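PDB 5NBH: fiber from Murine adenovirus 2, which probably mediates attachment of the virion to host cells through its trimeric distal fibre domain, which binds N-acetylglucosamine. Local coordinates for residues 83-93 against 144-154; 184-194 against 215-226. All blocks are in the same frame, centred on the assembly; numbering follows the deposited sequence.

Both contacts lie in the globular head of the fibre, beyond the shaft repeats, and they come in series along the chain: interaction 1 closes at residue 154 before interaction 2 opens at 184. Their centres are 24 Å apart and their nearest atoms about 11 Å, with no touch between them. Interaction 1 forms one margin of the five-stranded antiparallel sheet, where strand 152-153 pairs with 83-96; within this chain, strand 223-231 of interaction 2 is outermost on the other margin. Interaction 2 sets that strand against 179-188 of the four-stranded sheet, and its 215-217 end adjoins T132 and Q133, which bind N-acetylglucosamine. Each also touches the second subunit, beside the intersubunit interface.

Interaction 1. Residues 83-93 against 144-154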
loop_
_atom_site.group_PDB
_atom_site.type_symbol
_atom_site.label_atom_id
_atom_site.label_comp_id
_atom_site.label_asym_id
_atom_site.label_seq_id
_atom_site.Cartn_x
_atom_site.Cartn_y
_atom_site.Cartn_z
ATOM N N PHE A 83 8.976 -5.081 -0.253
ATOM C CA PHE A 83 9.465 -5.843 -1.412
ATOM C C PHE A 83 8.385 -5.885 -2.466
ATOM O O PHE A 83 7.215 -5.937 -2.119
ATOM C CB PHE A 83 9.810 -7.266 -1.019
ATOM C CG PHE A 83 11.119 -7.382 -0.290
ATOM C CD1 PHE A 83 12.297 -7.183 -0.969
ATOM C CD2 PHE A 83 11.161 -7.636 1.063
ATOM C CE1 PHE A 83 13.534 -7.269 -0.319
ATOM C CE2 PHE A 83 12.402 -7.746 1.725
ATOM C CZ PHE A 83 13.571 -7.559 1.028
ATOM N N VAL A 84 8.768 -5.796 -3.721
ATOM C CA VAL A 84 7.802 -5.881 -4.819
ATOM C C VAL A 84 8.219 -6.942 -5.812
ATOM O O VAL A 84 9.327 -6.904 -6.345
ATOM C CB VAL A 84 7.633 -4.530 -5.568
ATOM C CG1 VAL A 84 6.491 -4.631 -6.592
ATOM C CG2 VAL A 84 7.381 -3.383 -4.600
ATOM N N TYR A 85 7.299 -7.876 -6.122
ATOM C CA TYR A 85 7.485 -8.806 -7.206
ATOM C C TYR A 85 6.545 -8.362 -8.324
ATOM O O TYR A 85 5.343 -8.215 -8.112
ATOM C CB TYR A 85 7.167 -10.213 -6.730
ATOM C CG TYR A 85 7.619 -11.345 -7.637
ATOM C CD1 TYR A 85 8.919 -11.383 -8.174
ATOM C CD2 TYR A 85 6.750 -12.416 -7.954
ATOM C CE1 TYR A 85 9.338 -12.408 -8.995
ATOM C CE2 TYR A 85 7.190 -13.467 -8.732
ATOM C CZ TYR A 85 8.471 -13.458 -9.272
ATOM O OH TYR A 85 8.939 -14.467 -10.072
ATOM N N GLN A 86 7.090 -8.105 -9.503
ATOM C CA GLN A 86 6.305 -7.474 -10.550
ATOM C C GLN A 86 6.753 -7.879 -11.923
ATOM O O GLN A 86 7.899 -8.260 -12.113
ATOM C CB GLN A 86 6.420 -5.961 -10.436
ATOM C CG GLN A 86 7.844 -5.456 -10.597
ATOM C CD GLN A 86 7.929 -3.957 -10.604
ATOM O OE1 GLN A 86 7.977 -3.333 -9.554
ATOM N NE2 GLN A 86 8.005 -3.381 -11.795
ATOM N N THR A 87 5.873 -7.695 -12.888
ATOM C CA THR A 87 6.246 -7.754 -14.300
ATOM C C THR A 87 7.217 -6.596 -14.609
ATOM O O THR A 87 7.067 -5.483 -14.070
ATOM C CB THR A 87 5.004 -7.669 -15.214
ATOM O OG1 THR A 87 4.183 -6.564 -14.814
ATOM C CG2 THR A 87 4.215 -8.966 -15.142
ATOM N N PRO A 88 8.218 -6.851 -15.475
ATOM C CA PRO A 88 9.156 -5.782 -15.796
ATOM C C PRO A 88 8.516 -4.612 -16.463
ATOM O O PRO A 88 7.479 -4.737 -17.132
ATOM C CB PRO A 88 10.176 -6.465 -16.751
ATOM C CG PRO A 88 9.985 -7.928 -16.574
ATOM C CD PRO A 88 8.536 -8.089 -16.213
ATOM N N PHE A 89 9.135 -3.459 -16.255
ATOM C CA PHE A 89 8.796 -2.221 -16.932
ATOM C C PHE A 89 8.540 -2.508 -18.416
ATOM O O PHE A 89 9.408 -3.085 -19.097
ATOM C CB PHE A 89 9.984 -1.236 -16.804
ATOM C CG PHE A 89 10.309 -0.765 -15.375
ATOM C CD1 PHE A 89 9.360 -0.752 -14.360
ATOM C CD2 PHE A 89 11.595 -0.291 -15.065
ATOM C CE1 PHE A 89 9.668 -0.294 -13.071
ATOM C CE2 PHE A 89 11.912 0.167 -13.784
ATOM C CZ PHE A 89 10.946 0.167 -12.785
ATOM N N ASN A 90 7.346 -2.177 -18.898
ATOM C CA ASN A 90 7.031 -2.328 -20.323
ATOM C C ASN A 90 7.087 -3.797 -20.829
ATOM O O ASN A 90 7.237 -4.048 -22.032
ATOM C CB ASN A 90 8.015 -1.436 -21.128
ATOM C CG ASN A 90 7.365 -0.733 -22.293
ATOM O OD1 ASN A 90 6.504 -1.284 -22.992
ATOM N ND2 ASN A 90 7.790 0.505 -22.521
ATOM N N THR A 91 6.955 -4.768 -19.918
ATOM C CA THR A 91 7.023 -6.191 -20.271
ATOM C C THR A 91 5.838 -6.938 -19.656
ATOM O O THR A 91 5.998 -7.809 -18.786
ATOM C CB THR A 91 8.364 -6.786 -19.836
ATOM O OG1 THR A 91 9.417 -5.910 -20.266
ATOM C CG2 THR A 91 8.577 -8.183 -20.419
ATOM N N PRO A 92 4.624 -6.597 -20.121
ATOM C CA PRO A 92 3.448 -7.274 -19.593
ATOM C C PRO A 92 3.450 -8.765 -19.930
ATOM O O PRO A 92 4.076 -9.177 -20.897
ATOM C CB PRO A 92 2.289 -6.550 -20.276
ATOM C CG PRO A 92 2.850 -6.058 -21.549
ATOM C CD PRO A 92 4.282 -5.720 -21.257
ATOM N N MET A 93 2.746 -9.540 -19.105
ATOM C CA MET A 93 2.684 -10.993 -19.218
ATOM C C MET A 93 1.521 -11.391 -20.123
ATOM O O MET A 93 0.411 -10.891 -19.975
ATOM C CB MET A 93 2.484 -11.584 -17.832
ATOM C CG MET A 93 2.631 -13.064 -17.795
ATOM S SD MET A 93 2.402 -13.655 -16.167
ATOM C CE MET A 93 3.733 -12.818 -15.269
ATOM N N GLY A 144 8.479 -19.361 -5.024
ATOM C CA GLY A 144 7.648 -18.204 -5.365
ATOM C C GLY A 144 7.796 -17.692 -6.798
ATOM O O GLY A 144 6.993 -16.847 -7.240
ATOM N N SER A 145 8.803 -18.165 -7.539
ATOM C CA SER A 145 9.056 -17.691 -8.884
ATOM C C SER A 145 7.869 -17.902 -9.832
ATOM O O SER A 145 7.348 -18.997 -9.908
ATOM C CB SER A 145 10.258 -18.424 -9.501
ATOM O OG SER A 145 11.421 -18.142 -8.749
ATOM N N CYS A 146 7.535 -16.886 -10.608
ATOM C CA CYS A 146 6.403 -16.995 -11.552
ATOM C C CYS A 146 6.758 -17.934 -12.710
ATOM O O CYS A 146 7.833 -17.806 -13.330
ATOM C CB CYS A 146 5.987 -15.637 -12.060
ATOM S SG CYS A 146 4.454 -15.664 -13.015
ATOM N N LEU A 147 5.908 -18.944 -12.908
ATOM C CA LEU A 147 6.046 -19.910 -14.003
ATOM C C LEU A 147 5.310 -19.507 -15.264
ATOM O O LEU A 147 5.616 -20.020 -16.345
ATOM C CB LEU A 147 5.556 -21.281 -13.543
ATOM C CG LEU A 147 6.257 -21.817 -12.286
ATOM C CD1 LEU A 147 5.564 -23.073 -11.792
ATOM C CD2 LEU A 147 7.739 -22.074 -12.553
ATOM N N THR A 148 4.314 -18.623 -15.133
ATOM C CA THR A 148 3.435 -18.212 -16.254
ATOM C C THR A 148 4.097 -17.210 -17.189
ATOM O O THR A 148 3.859 -17.192 -18.388
ATOM C CB THR A 148 2.128 -17.607 -15.724
ATOM O OG1 THR A 148 1.559 -18.482 -14.755
ATOM C CG2 THR A 148 1.147 -17.333 -16.834
ATOM N N GLY A 149 4.957 -16.365 -16.618
ATOM C CA GLY A 149 5.642 -15.351 -17.379
ATOM C C GLY A 149 6.738 -14.746 -16.522
ATOM O O GLY A 149 6.926 -15.158 -15.382
ATOM N N ARG A 150 7.394 -13.735 -17.050
ATOM C CA ARG A 150 8.543 -13.157 -16.364
ATOM C C ARG A 150 8.104 -12.110 -15.322
ATOM O O ARG A 150 7.381 -11.173 -15.641
ATOM C CB ARG A 150 9.531 -12.552 -17.366
ATOM C CG ARG A 150 10.808 -11.987 -16.730
ATOM C CD ARG A 150 11.884 -11.656 -17.773
ATOM N NE ARG A 150 12.733 -10.534 -17.351
ATOM C CZ ARG A 150 12.904 -9.416 -18.061
ATOM N NH1 ARG A 150 12.317 -9.270 -19.233
ATOM N NH2 ARG A 150 13.672 -8.448 -17.599
ATOM N N MET A 151 8.573 -12.308 -14.092
ATOM C CA MET A 151 8.431 -11.327 -13.010
ATOM C C MET A 151 9.803 -11.196 -12.347
ATOM O O MET A 151 10.639 -12.081 -12.487
ATOM C CB MET A 151 7.343 -11.722 -12.033
ATOM C CG MET A 151 5.950 -11.755 -12.690
ATOM S SD MET A 151 4.612 -12.129 -11.528
ATOM C CE MET A 151 4.593 -10.637 -10.519
ATOM N N GLN A 152 9.995 -10.072 -11.653
ATOM C CA GLN A 152 11.272 -9.655 -11.076
ATOM C C GLN A 152 11.015 -9.039 -9.718
ATOM O O GLN A 152 10.010 -8.376 -9.547
ATOM C CB GLN A 152 11.873 -8.554 -11.952
ATOM C CG GLN A 152 12.397 -9.086 -13.251
ATOM C CD GLN A 152 13.033 -8.052 -14.158
ATOM O OE1 GLN A 152 13.704 -8.425 -15.121
ATOM N NE2 GLN A 152 12.849 -6.774 -13.863
ATOM N N VAL A 153 11.933 -9.243 -8.774
ATOM C CA VAL A 153 11.895 -8.485 -7.534
ATOM C C VAL A 153 12.617 -7.151 -7.842
ATOM O O VAL A 153 13.761 -7.158 -8.303
ATOM C CB VAL A 153 12.571 -9.230 -6.356
ATOM C CG1 VAL A 153 12.451 -8.404 -5.078
ATOM C CG2 VAL A 153 11.979 -10.618 -6.137
ATOM N N MET A 154 11.916 -6.042 -7.651
ATOM C CA MET A 154 12.375 -4.710 -8.055
ATOM C C MET A 154 12.509 -3.768 -6.853
ATOM O O MET A 154 11.573 -3.592 -6.050
ATOM C CB MET A 154 11.379 -4.171 -9.076
ATOM C CG MET A 154 11.514 -2.720 -9.502
ATOM S SD MET A 154 13.065 -2.351 -10.326
ATOM C CE MET A 154 12.860 -3.151 -11.910
HETATM O O HOH W 1 11.586 -4.988 -3.954
HETATM O O HOH W 2 11.377 -14.610 -10.611
HETATM O O HOH W 3 9.218 -1.985 -7.311
HETATM O O HOH W 4 6.060 -10.555 -17.963
#
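The Y85 ring has CB of M151 over one face, 3.7 Å from the ring centroid and 21° off its normal, a CH-pi contact to which the M151 sulfur adds an oblique Met-aromatic approach. In the plane of the ring, at its edge, lie the backbone N of C146 and of V153. C146 N donates to Y85 OH over 2.8 Å in a nearly straight bond (168° at the hydrogen), and a water joins the same hydroxyl to M151 O. With CG anti to the backbone N (chi1 -166°), the Y85 ring spans from its own strand to the loop at 144-146.

In one of two modelled conformers of R150, P88 CG sits centrally over a face of the guanidinium, 3.6 Å from CZ. The F89 ring likewise receives the methyl CE of M154, in one of its two conformers, over a face, 4.2 Å from the centroid.

These groups flank an antiparallel pairing at the margin of the five-stranded sheet. Q86 and Q152 form the hydrogen-bonded pair, with Q152 N 2.8 Å from Q86 O, and M154 N bonds to V84 O. Y85 and V153 form the adjacent non-hydrogen-bonded pair.

Beyond a type II turn at P88-T91, the tail of M93, bent at its last torsion, places CE 3.6 Å from M151 CG and beside C146 SG; L137 and F139 of strand 131-140 pack against this cluster.

Interaction 2. Residues 184-194 against 215-226; sequences IVCSENGEFKQ and STTSGCKPIFQM
I184 can be followed outward from CB, which lies 4.2 Å from F224 CB. Its CG2 branch turns to the next strand residue on the same side, meeting M226 CB at 3.7 Å, with Q225 O close by. The other branch has CG1 between the backbone N and the carbonyl carbon (chi1 53°) and carries CD1 over one face of the F224 ring, 3.8 Å from the centroid and 19° off the normal. This CH-pi contact is offset toward the rim, nearest CG. T196 and C198 of strand 191-205 also pack on I184.

The head is an antiparallel beta-sandwich of ABCJ and GHID sheets. Here strand 184-188, at the margin of the four-stranded sheet within this chain, passes strand 223-226, at the margin of the five-stranded one. Their axes approach to 5.1 Å, with N-to-C directions 145° apart. The edge-to-edge seam has one direct backbone hydrogen bond, S187 N to I223 O, weak at 3.3 Å, accompanied by a CA-H...O contact from C186 to the same oxygen. A water carries the link further, joining S187 O to K221 O. Within the hairpin that 184-188 forms with 191-194, through a type I' turn at E188-E191, K193 and Q194 both face C186 in a classic beta bulge; their N atoms reach C186 O from the same face of its plane.

From the bulge, the extended Q194 side chain carries OE1 to S218 N, 2.9 Å away and somewhat tilted from the amide carbonyl plane. At the other end, the extended E188 meets K221, whose chain bends at its last torsion and brings NZ to the syn side of OE2. The salt bridge measures 2.7 Å between E188 OE2 and K221 NZ; N128 OD1 gives this ammonium a second, weak partner. C186 CB also packs against C220 SG.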
loop_
_atom_site.group_PDB
_atom_site.type_symbol
_atom_site.label_atom_id
_atom_site.label_comp_id
_atom_site.label_asym_id
_atom_site.label_seq_id
_atom_site.Cartn_x
_atom_site.Cartn_y
_atom_site.Cartn_z
ATOM N N ILE A 184 -15.161 -4.193 -10.596
ATOM C CA ILE A 184 -14.248 -3.714 -11.623
ATOM C C ILE A 184 -15.068 -2.982 -12.656
ATOM O O ILE A 184 -16.274 -3.196 -12.759
ATOM C CB ILE A 184 -13.419 -4.813 -12.330
ATOM C CG1 ILE A 184 -14.296 -5.946 -12.899
ATOM C CG2 ILE A 184 -12.424 -5.411 -11.373
ATOM C CD1 ILE A 184 -13.641 -6.751 -13.997
ATOM N N VAL A 185 -14.398 -2.108 -13.365
ATOM C CA VAL A 185 -14.983 -1.416 -14.484
ATOM C C VAL A 185 -14.180 -1.757 -15.726
ATOM O O VAL A 185 -12.972 -1.523 -15.770
ATOM C CB VAL A 185 -15.043 0.106 -14.268
ATOM C CG1 VAL A 185 -15.604 0.771 -15.531
ATOM C CG2 VAL A 185 -15.946 0.452 -13.088
ATOM N N CYS A 186 -14.870 -2.276 -16.744
ATOM C CA CYS A 186 -14.286 -2.522 -18.039
ATOM C C CYS A 186 -14.430 -1.249 -18.879
ATOM O O CYS A 186 -15.462 -0.603 -18.821
ATOM C CB CYS A 186 -14.954 -3.701 -18.744
ATOM S SG CYS A 186 -14.520 -5.291 -17.989
ATOM N N SER A 187 -13.402 -0.924 -19.634
ATOM C CA SER A 187 -13.393 0.250 -20.515
ATOM C C SER A 187 -12.572 -0.012 -21.746
ATOM O O SER A 187 -11.930 -1.047 -21.851
ATOM C CB SER A 187 -12.821 1.458 -19.757
ATOM O OG SER A 187 -11.423 1.342 -19.478
ATOM N N GLU A 188 -12.563 0.921 -22.695
ATOM C CA GLU A 188 -11.692 0.752 -23.837
ATOM C C GLU A 188 -11.449 2.111 -24.429
ATOM O O GLU A 188 -12.397 2.845 -24.652
ATOM C CB GLU A 188 -12.298 -0.188 -24.879
ATOM C CG GLU A 188 -11.313 -0.555 -25.976
ATOM C CD GLU A 188 -11.865 -1.496 -27.032
ATOM O OE1 GLU A 188 -13.023 -1.972 -26.953
ATOM O OE2 GLU A 188 -11.099 -1.754 -27.971
ATOM N N ASN A 189 -10.174 2.445 -24.584
ATOM C CA ASN A 189 -9.739 3.737 -25.134
ATOM C C ASN A 189 -10.373 4.907 -24.388
ATOM O O ASN A 189 -10.857 5.851 -25.030
ATOM C CB ASN A 189 -10.090 3.847 -26.622
ATOM C CG ASN A 189 -9.367 2.838 -27.477
ATOM O OD1 ASN A 189 -8.209 2.495 -27.221
ATOM N ND2 ASN A 189 -10.045 2.364 -28.525
ATOM N N GLY A 190 -10.433 4.821 -23.057
ATOM C CA GLY A 190 -11.049 5.871 -22.239
ATOM C C GLY A 190 -12.567 5.923 -22.171
ATOM O O GLY A 190 -13.130 6.819 -21.553
ATOM N N GLU A 191 -13.241 4.992 -22.836
ATOM C CA GLU A 191 -14.709 4.946 -22.860
ATOM C C GLU A 191 -15.227 3.867 -21.922
ATOM O O GLU A 191 -14.781 2.733 -22.020
ATOM C CB GLU A 191 -15.178 4.643 -24.272
ATOM C CG GLU A 191 -16.670 4.661 -24.461
ATOM C CD GLU A 191 -17.093 4.168 -25.853
ATOM O OE1 GLU A 191 -16.243 4.139 -26.779
ATOM O OE2 GLU A 191 -18.278 3.813 -26.009
ATOM N N PHE A 192 -16.157 4.226 -21.040
ATOM C CA PHE A 192 -16.806 3.261 -20.157
ATOM C C PHE A 192 -17.532 2.175 -20.973
ATOM O O PHE A 192 -18.247 2.483 -21.947
ATOM C CB PHE A 192 -17.798 3.955 -19.218
ATOM C CG PHE A 192 -18.695 3.023 -18.496
ATOM C CD1 PHE A 192 -18.263 2.392 -17.320
ATOM C CD2 PHE A 192 -19.976 2.706 -18.997
ATOM C CE1 PHE A 192 -19.092 1.531 -16.633
ATOM C CE2 PHE A 192 -20.805 1.843 -18.291
ATOM C CZ PHE A 192 -20.353 1.248 -17.113
ATOM N N LYS A 193 -17.355 0.930 -20.580
ATOM C CA LYS A 193 -18.071 -0.196 -21.195
ATOM C C LYS A 193 -19.004 -0.918 -20.237
ATOM O O LYS A 193 -20.166 -1.164 -20.582
ATOM C CB LYS A 193 -17.092 -1.196 -21.805
ATOM C CG LYS A 193 -16.242 -0.661 -22.949
ATOM C CD LYS A 193 -17.074 -0.281 -24.173
ATOM C CE LYS A 193 -16.154 0.374 -25.186
ATOM N NZ LYS A 193 -16.835 0.554 -26.498
ATOM N N GLN A 194 -18.529 -1.296 -19.050
ATOM C CA GLN A 194 -19.346 -2.049 -18.122
ATOM C C GLN A 194 -18.876 -1.976 -16.668
ATOM O O GLN A 194 -17.687 -2.097 -16.420
ATOM C CB GLN A 194 -19.305 -3.540 -18.521
ATOM C CG GLN A 194 -20.276 -4.401 -17.746
ATOM C CD GLN A 194 -20.292 -5.852 -18.185
ATOM O OE1 GLN A 194 -19.479 -6.287 -18.993
ATOM N NE2 GLN A 194 -21.231 -6.615 -17.639
ATOM N N SER A 215 -12.940 -12.906 -14.555
ATOM C CA SER A 215 -13.649 -11.688 -14.908
ATOM C C SER A 215 -14.921 -12.020 -15.687
ATOM O O SER A 215 -14.925 -12.918 -16.555
ATOM C CB SER A 215 -12.755 -10.791 -15.757
ATOM O OG SER A 215 -12.142 -11.462 -16.839
ATOM N N THR A 216 -15.986 -11.283 -15.426
ATOM C CA THR A 216 -17.270 -11.529 -16.121
ATOM C C THR A 216 -17.602 -10.309 -16.973
ATOM O O THR A 216 -17.616 -9.185 -16.474
ATOM C CB THR A 216 -18.370 -11.851 -15.135
ATOM O OG1 THR A 216 -18.051 -13.088 -14.508
ATOM C CG2 THR A 216 -19.723 -11.969 -15.819
ATOM N N THR A 217 -17.802 -10.535 -18.271
ATOM C CA THR A 217 -18.062 -9.447 -19.232
ATOM C C THR A 217 -19.365 -9.717 -20.043
ATOM O O THR A 217 -19.798 -10.853 -20.143
ATOM C CB THR A 217 -16.877 -9.203 -20.175
ATOM O OG1 THR A 217 -16.647 -10.356 -21.012
ATOM C CG2 THR A 217 -15.614 -8.928 -19.355
ATOM N N SER A 218 -19.967 -8.649 -20.555
ATOM C CA SER A 218 -21.063 -8.722 -21.527
ATOM C C SER A 218 -20.723 -7.828 -22.706
ATOM O O SER A 218 -20.813 -6.601 -22.606
ATOM C CB SER A 218 -22.372 -8.249 -20.912
ATOM O OG SER A 218 -22.550 -8.803 -19.633
ATOM N N GLY A 219 -20.247 -8.418 -23.791
ATOM C CA GLY A 219 -20.052 -7.683 -25.017
ATOM C C GLY A 219 -18.688 -7.061 -25.205
ATOM O O GLY A 219 -18.250 -6.898 -26.343
ATOM N N CYS A 220 -17.989 -6.783 -24.113
ATOM C CA CYS A 220 -16.771 -5.996 -24.133
ATOM C C CYS A 220 -15.520 -6.829 -23.947
ATOM O O CYS A 220 -15.551 -7.993 -23.549
ATOM C CB CYS A 220 -16.839 -4.884 -23.069
ATOM S SG CYS A 220 -17.097 -5.426 -21.369
ATOM N N LYS A 221 -14.409 -6.192 -24.251
ATOM C CA LYS A 221 -13.086 -6.731 -23.973
ATOM C C LYS A 221 -12.841 -6.657 -22.475
ATOM O O LYS A 221 -13.181 -5.676 -21.859
ATOM C CB LYS A 221 -12.023 -5.910 -24.678
ATOM C CG LYS A 221 -12.135 -5.908 -26.195
ATOM C CD LYS A 221 -10.939 -5.216 -26.807
ATOM C CE LYS A 221 -10.957 -5.264 -28.320
ATOM N NZ LYS A 221 -11.805 -4.205 -28.894
ATOM N N PRO A 222 -12.202 -7.679 -21.901
ATOM C CA PRO A 222 -11.847 -7.615 -20.480
ATOM C C PRO A 222 -10.613 -6.728 -20.296
ATOM O O PRO A 222 -9.494 -7.151 -20.511
ATOM C CB PRO A 222 -11.640 -9.087 -20.090
ATOM C CG PRO A 222 -11.288 -9.770 -21.377
ATOM C CD PRO A 222 -11.938 -9.001 -22.497
ATOM N N ILE A 223 -10.865 -5.466 -19.989
ATOM C CA ILE A 223 -9.832 -4.469 -19.829
ATOM C C ILE A 223 -10.151 -3.750 -18.528
ATOM O O ILE A 223 -11.097 -2.989 -18.477
ATOM C CB ILE A 223 -9.822 -3.456 -20.988
ATOM C CG1 ILE A 223 -9.553 -4.177 -22.297
ATOM C CG2 ILE A 223 -8.774 -2.376 -20.732
ATOM C CD1 ILE A 223 -9.502 -3.266 -23.516
ATOM N N PHE A 224 -9.387 -4.050 -17.483
ATOM C CA PHE A 224 -9.674 -3.601 -16.128
ATOM C C PHE A 224 -8.439 -3.637 -15.237
ATOM O O PHE A 224 -7.488 -4.309 -15.595
ATOM C CB PHE A 224 -10.754 -4.480 -15.498
ATOM C CG PHE A 224 -10.379 -5.921 -15.373
ATOM C CD1 PHE A 224 -10.612 -6.815 -16.417
ATOM C CD2 PHE A 224 -9.821 -6.407 -14.210
ATOM C CE1 PHE A 224 -10.290 -8.163 -16.290
ATOM C CE2 PHE A 224 -9.494 -7.747 -14.085
ATOM C CZ PHE A 224 -9.713 -8.623 -15.128
ATOM N N GLN A 225 -8.485 -2.924 -14.098
ATOM C CA GLN A 225 -7.478 -3.000 -13.022
ATOM C C GLN A 225 -8.211 -3.478 -11.767
ATOM O O GLN A 225 -9.377 -3.132 -11.532
ATOM C CB GLN A 225 -6.764 -1.631 -12.721
ATOM C CG GLN A 225 -5.660 -1.691 -11.624
ATOM C CD GLN A 225 -4.875 -0.378 -11.327
ATOM O OE1 GLN A 225 -5.084 0.249 -10.284
ATOM N NE2 GLN A 225 -3.898 -0.056 -12.160
ATOM N N MET A 226 -7.562 -4.329 -10.993
ATOM C CA MET A 226 -8.072 -4.659 -9.664
ATOM C C MET A 226 -6.983 -5.060 -8.707
ATOM O O MET A 226 -5.907 -5.434 -9.099
ATOM C CB MET A 226 -9.191 -5.698 -9.674
ATOM C CG MET A 226 -8.914 -7.085 -10.202
ATOM S SD MET A 226 -9.935 -8.179 -9.181
ATOM C CE MET A 226 -8.968 -7.890 -7.704
HETATM O O HOH W 5 -11.703 -1.523 -12.454
HETATM O O HOH W 6 -11.142 -1.616 -13.827
HETATM O O HOH W 7 -13.631 -3.109 -22.489
HETATM O O HOH W 8 -14.701 -3.332 -25.036
HETATM O O HOH W 9 -21.974 -9.671 -17.351
#